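Local coordinates for cytochrome P450 (Picrophilus torridus, PDB 2RFB), which binds heme through an axial cysteine and probably works as a monooxygenase, inserting one atom of molecular oxygen into its substrate, at residues A[301-304]-A[305-309]; A[93-97]-A[98-102]. One frame throughout, in Å; residues are numbered along the deposited sequence.

Contact 1 (A[301-304]-A[305-309])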
loop_
_atom_site.group_PDB
_atom_site.type_symbol
_atom_site.label_atom_id
_atom_site.label_comp_id
_atom_site.label_asym_id
_atom_site.label_seq_id
_atom_site.Cartn_x
_atom_site.Cartn_y
_atom_site.Cartn_z
ATOM N N ALA A 301 -3.361 6.648 2.909
ATOM C CA ALA A 301 -1.895 6.527 3.015
ATOM C C ALA A 301 -1.235 7.912 3.052
ATOM O O ALA A 301 -0.361 8.174 3.881
ATOM C CB ALA A 301 -1.346 5.718 1.910
ATOM N N ARG A 302 -1.687 8.806 2.201
ATOM C CA ARG A 302 -1.154 10.175 2.177
ATOM C C ARG A 302 -1.323 10.833 3.505
ATOM O O ARG A 302 -0.395 11.473 3.980
ATOM C CB ARG A 302 -1.809 11.064 1.074
ATOM C CG ARG A 302 -1.228 10.778 -0.300
ATOM C CD ARG A 302 -1.874 11.602 -1.474
ATOM N NE ARG A 302 -1.093 11.476 -2.697
ATOM C CZ ARG A 302 -1.380 10.629 -3.684
ATOM N NH1 ARG A 302 -2.467 9.867 -3.603
ATOM N NH2 ARG A 302 -0.585 10.541 -4.754
ATOM N N LEU A 303 -2.501 10.686 4.107
ATOM C CA LEU A 303 -2.776 11.371 5.366
ATOM C C LEU A 303 -1.994 10.745 6.535
ATOM O O LEU A 303 -1.560 11.471 7.433
ATOM C CB LEU A 303 -4.272 11.342 5.672
ATOM C CG LEU A 303 -4.981 12.448 6.481
ATOM C CD1 LEU A 303 -6.074 11.830 7.358
ATOM C CD2 LEU A 303 -4.127 13.436 7.308
ATOM N N GLU A 304 -1.842 9.417 6.551
ATOM C CA GLU A 304 -1.040 8.751 7.565
ATOM C C GLU A 304 0.430 9.087 7.497
ATOM O O GLU A 304 1.056 9.256 8.521
ATOM C CB GLU A 304 -1.164 7.224 7.478
ATOM C CG GLU A 304 -2.416 6.693 8.095
ATOM C CD GLU A 304 -2.533 5.202 7.997
ATOM O OE1 GLU A 304 -1.648 4.471 8.512
ATOM O OE2 GLU A 304 -3.552 4.769 7.426
ATOM N N ALA A 305 0.997 9.110 6.313
ATOM C CA ALA A 305 2.406 9.433 6.161
ATOM C C ALA A 305 2.641 10.883 6.598
ATOM O O ALA A 305 3.604 11.203 7.360
ATOM C CB ALA A 305 2.832 9.247 4.708
ATOM N N SER A 306 1.737 11.748 6.173
ATOM C CA SER A 306 1.890 13.162 6.491
ATOM C C SER A 306 1.938 13.423 8.020
ATOM O O SER A 306 2.735 14.262 8.515
ATOM C CB SER A 306 0.752 13.930 5.880
ATOM O OG SER A 306 0.647 15.170 6.520
ATOM N N ILE A 307 1.097 12.711 8.777
ATOM C CA ILE A 307 1.077 12.934 10.211
ATOM C C ILE A 307 2.319 12.243 10.786
ATOM O O ILE A 307 2.946 12.784 11.711
ATOM C CB ILE A 307 -0.258 12.404 10.832
ATOM C CG1 ILE A 307 -1.406 13.375 10.616
ATOM C CG2 ILE A 307 -0.121 11.999 12.299
ATOM C CD1 ILE A 307 -2.770 12.634 10.433
ATOM N N ALA A 308 2.660 11.060 10.245
ATOM C CA ALA A 308 3.847 10.320 10.705
ATOM C C ALA A 308 5.099 11.163 10.555
ATOM O O ALA A 308 5.858 11.321 11.491
ATOM C CB ALA A 308 4.009 8.972 9.968
ATOM N N LEU A 309 5.296 11.727 9.369
ATOM C CA LEU A 309 6.372 12.701 9.161
ATOM C C LEU A 309 6.332 13.828 10.186
ATOM O O LEU A 309 7.314 14.067 10.903
ATOM C CB LEU A 309 6.267 13.298 7.768
ATOM C CG LEU A 309 7.424 14.183 7.312
ATOM C CD1 LEU A 309 8.771 13.376 7.097
ATOM C CD2 LEU A 309 6.942 14.806 6.026
#
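L303 and I307 meet one helical turn apart, their branched ends crossing at a slant, with methyl CD2 of L303 3.5 Å from CD1 of I307. The torsions turn the two ends toward each other: L303 has CG swung beside its own carbonyl carbon (chi1 -151°), in the direction of the following turn, while I307 sends CG1 back beside its own N. CD1 of I307 also comes within 3.4 Å of O of L303. Both side chains reach I78 of helix 75-86.

The backbone supplies the hydrogen bonding, four successive i to i+4 bonds. A305 N to A301 O is the shortest of them at 2.9 Å; S306 N, I307 N and A308 N bond in the same way to O of R302, L303 and E304. The helix, 298-315, directly follows the loop carrying the axial C295; it corresponds to the L helix of the P450 fold, which packs in the core bundle with the long helix 175-206, the counterpart of the family's helix I. A301, near its start, touches the heme.

Small side chains keep close to the carbonyls of the preceding turn. CB of A308 is 3.3 Å from O of E304, and CB of S306 is likewise 3.3 Å from O of R302. A305 and A308 also touch helix 175-206, through L196, M200 and I197.

The charged side chains find their partners on other helices. R302 forms a salt bridge through NE with E223 of helix 218-228, and E304, extended beyond CG, touches T193 of helix 175-206 and L102, P103 and I106 of helix 101-111.

Contact 2 (A[93-97]-A[98-102])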
loop_
_atom_site.group_PDB
_atom_site.type_symbol
_atom_site.label_atom_id
_atom_site.label_comp_id
_atom_site.label_asym_id
_atom_site.label_seq_id
_atom_site.Cartn_x
_atom_site.Cartn_y
_atom_site.Cartn_z
ATOM N N ASP A 93 12.864 -0.181 18.203
ATOM C CA ASP A 93 12.696 -0.480 16.795
ATOM C C ASP A 93 11.532 0.320 16.267
ATOM O O ASP A 93 10.388 0.075 16.649
ATOM C CB ASP A 93 12.469 -1.989 16.520
ATOM C CG ASP A 93 12.253 -2.289 15.003
ATOM O OD1 ASP A 93 12.553 -1.441 14.138
ATOM O OD2 ASP A 93 11.767 -3.367 14.647
ATOM N N ILE A 94 11.818 1.273 15.385
ATOM C CA ILE A 94 10.796 2.201 14.903
ATOM C C ILE A 94 9.768 1.490 14.011
ATOM O O ILE A 94 8.629 1.937 13.845
ATOM C CB ILE A 94 11.436 3.292 14.023
ATOM C CG1 ILE A 94 12.626 3.978 14.719
ATOM C CG2 ILE A 94 10.403 4.262 13.589
ATOM C CD1 ILE A 94 12.285 4.897 15.847
ATOM N N ILE A 95 10.210 0.428 13.349
ATOM C CA ILE A 95 9.332 -0.352 12.497
ATOM C C ILE A 95 8.339 -1.119 13.382
ATOM O O ILE A 95 7.138 -0.854 13.344
ATOM C CB ILE A 95 10.163 -1.268 11.573
ATOM C CG1 ILE A 95 11.124 -0.391 10.759
ATOM C CG2 ILE A 95 9.268 -2.290 10.766
ATOM C CD1 ILE A 95 10.507 0.482 9.602
ATOM N N SER A 96 8.800 -2.012 14.220
ATOM C CA SER A 96 7.802 -2.788 14.914
ATOM C C SER A 96 6.975 -2.046 15.988
ATOM O O SER A 96 5.877 -2.470 16.320
ATOM C CB SER A 96 8.412 -4.056 15.478
ATOM O OG SER A 96 9.054 -3.691 16.639
ATOM N N GLU A 97 7.501 -0.943 16.517
ATOM C CA GLU A 97 6.860 -0.227 17.625
ATOM C C GLU A 97 6.135 1.033 17.171
ATOM O O GLU A 97 5.366 1.596 17.927
ATOM C CB GLU A 97 7.858 0.129 18.721
ATOM C CG GLU A 97 8.502 -1.080 19.331
ATOM C CD GLU A 97 7.495 -2.108 19.890
ATOM O OE1 GLU A 97 6.623 -1.702 20.722
ATOM O OE2 GLU A 97 7.607 -3.325 19.519
ATOM N N TYR A 98 6.382 1.487 15.954
ATOM C CA TYR A 98 5.656 2.629 15.495
ATOM C C TYR A 98 5.098 2.360 14.111
ATOM O O TYR A 98 3.925 2.440 13.885
ATOM C CB TYR A 98 6.537 3.888 15.480
ATOM C CG TYR A 98 5.753 5.099 14.948
ATOM C CD1 TYR A 98 4.931 5.871 15.793
ATOM C CD2 TYR A 98 5.809 5.441 13.601
ATOM C CE1 TYR A 98 4.194 6.972 15.270
ATOM C CE2 TYR A 98 5.129 6.504 13.105
ATOM C CZ TYR A 98 4.331 7.270 13.928
ATOM O OH TYR A 98 3.660 8.304 13.351
ATOM N N ALA A 99 5.957 2.031 13.167
ATOM C CA ALA A 99 5.524 1.970 11.771
ATOM C C ALA A 99 4.541 0.808 11.426
ATOM O O ALA A 99 3.665 0.995 10.598
ATOM C CB ALA A 99 6.754 2.026 10.818
ATOM N N VAL A 100 4.665 -0.360 12.061
ATOM C CA VAL A 100 3.680 -1.457 11.904
ATOM C C VAL A 100 2.391 -1.176 12.684
ATOM O O VAL A 100 1.313 -1.579 12.279
ATOM C CB VAL A 100 4.270 -2.830 12.386
ATOM C CG1 VAL A 100 3.173 -3.862 12.899
ATOM C CG2 VAL A 100 5.149 -3.448 11.336
ATOM N N ARG A 101 2.488 -0.516 13.826
ATOM C CA ARG A 101 1.319 -0.453 14.708
ATOM C C ARG A 101 0.317 0.612 14.283
ATOM O O ARG A 101 -0.901 0.534 14.606
ATOM C CB ARG A 101 1.732 -0.230 16.171
ATOM C CG ARG A 101 2.624 -1.324 16.774
ATOM C CD ARG A 101 2.233 -1.591 18.244
ATOM N NE ARG A 101 3.215 -1.146 19.225
ATOM C CZ ARG A 101 2.938 -0.736 20.476
ATOM N NH1 ARG A 101 1.687 -0.665 20.933
ATOM N NH2 ARG A 101 3.929 -0.366 21.271
ATOM N N LEU A 102 0.838 1.622 13.604
ATOM C CA LEU A 102 0.054 2.784 13.255
ATOM C C LEU A 102 -1.022 2.388 12.243
ATOM O O LEU A 102 -2.196 2.523 12.533
ATOM C CB LEU A 102 0.949 3.944 12.760
ATOM C CG LEU A 102 0.214 5.145 12.135
ATOM C CD1 LEU A 102 -0.380 6.063 13.195
ATOM C CD2 LEU A 102 1.135 5.947 11.232
#
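I95 lies against the next turn at two points: its methyl CG2 is 4.3 Å from CG2 of V100, and its CD1 is 4.2 Å from CB of A99. Beside them I94 CG2 lies 4.3 Å from CB of Y98, widening the same apolar centre. A99 and V100 pass this surface on to helix 175-206, and the Y98 ring runs off toward helix 75-86, where its OH bonds to S82.

The backbone beneath is wider than an alpha-helix. A99 N bonds to I94 O at 2.8 Å, and V100 N to I95 O at the same length, both i to i+5 as in a pi-type turn; Y98 N adds a weak bond to I94 O. At the start, D93 is the N-cap, its OD1 accepting from I95 N from above the carboxylate plane and also from L340 N.

The polar edge is a salt bridge, R101 NH2 to E97 OE1 at 3.1 Å. E97 bends at chi2 (-56°) and R101 at chi2 and chi3, and OE1 meets the guanidinium at its edge, tilted from its plane; the two planes stand 62° apart. CG of R101 meanwhile rests 3.5 Å from O of S96. With an alanine in place of R101, the E97 carboxylate would probably lose its cationic mate and be freer to turn.

The ionic pair thus lies on a partly exposed edge, where solvent would probably weaken it, whereas the isoleucines, A99 and Y98 are buried.

From the N terminus the chain reaches contact 2 first, in the short helix 94-99 and the start of helix 101-111, and only much later contact 1, in helix 298-315. Each is local, spanning little more than a helical turn, and neither closes a long loop; they stand in series, without nesting or crossing. In space, however, their centres lie about 14 Å apart and their edges touch. OH of Y98 packs 3.3 Å from CA of A308, and CG of L102 lies 4.1 Å from OE1 of E304. Through these touches, and with helices 75-86 and 175-206 bordering both, residues 93-102 are tied to helix 298-315, whose first turn meets the heme.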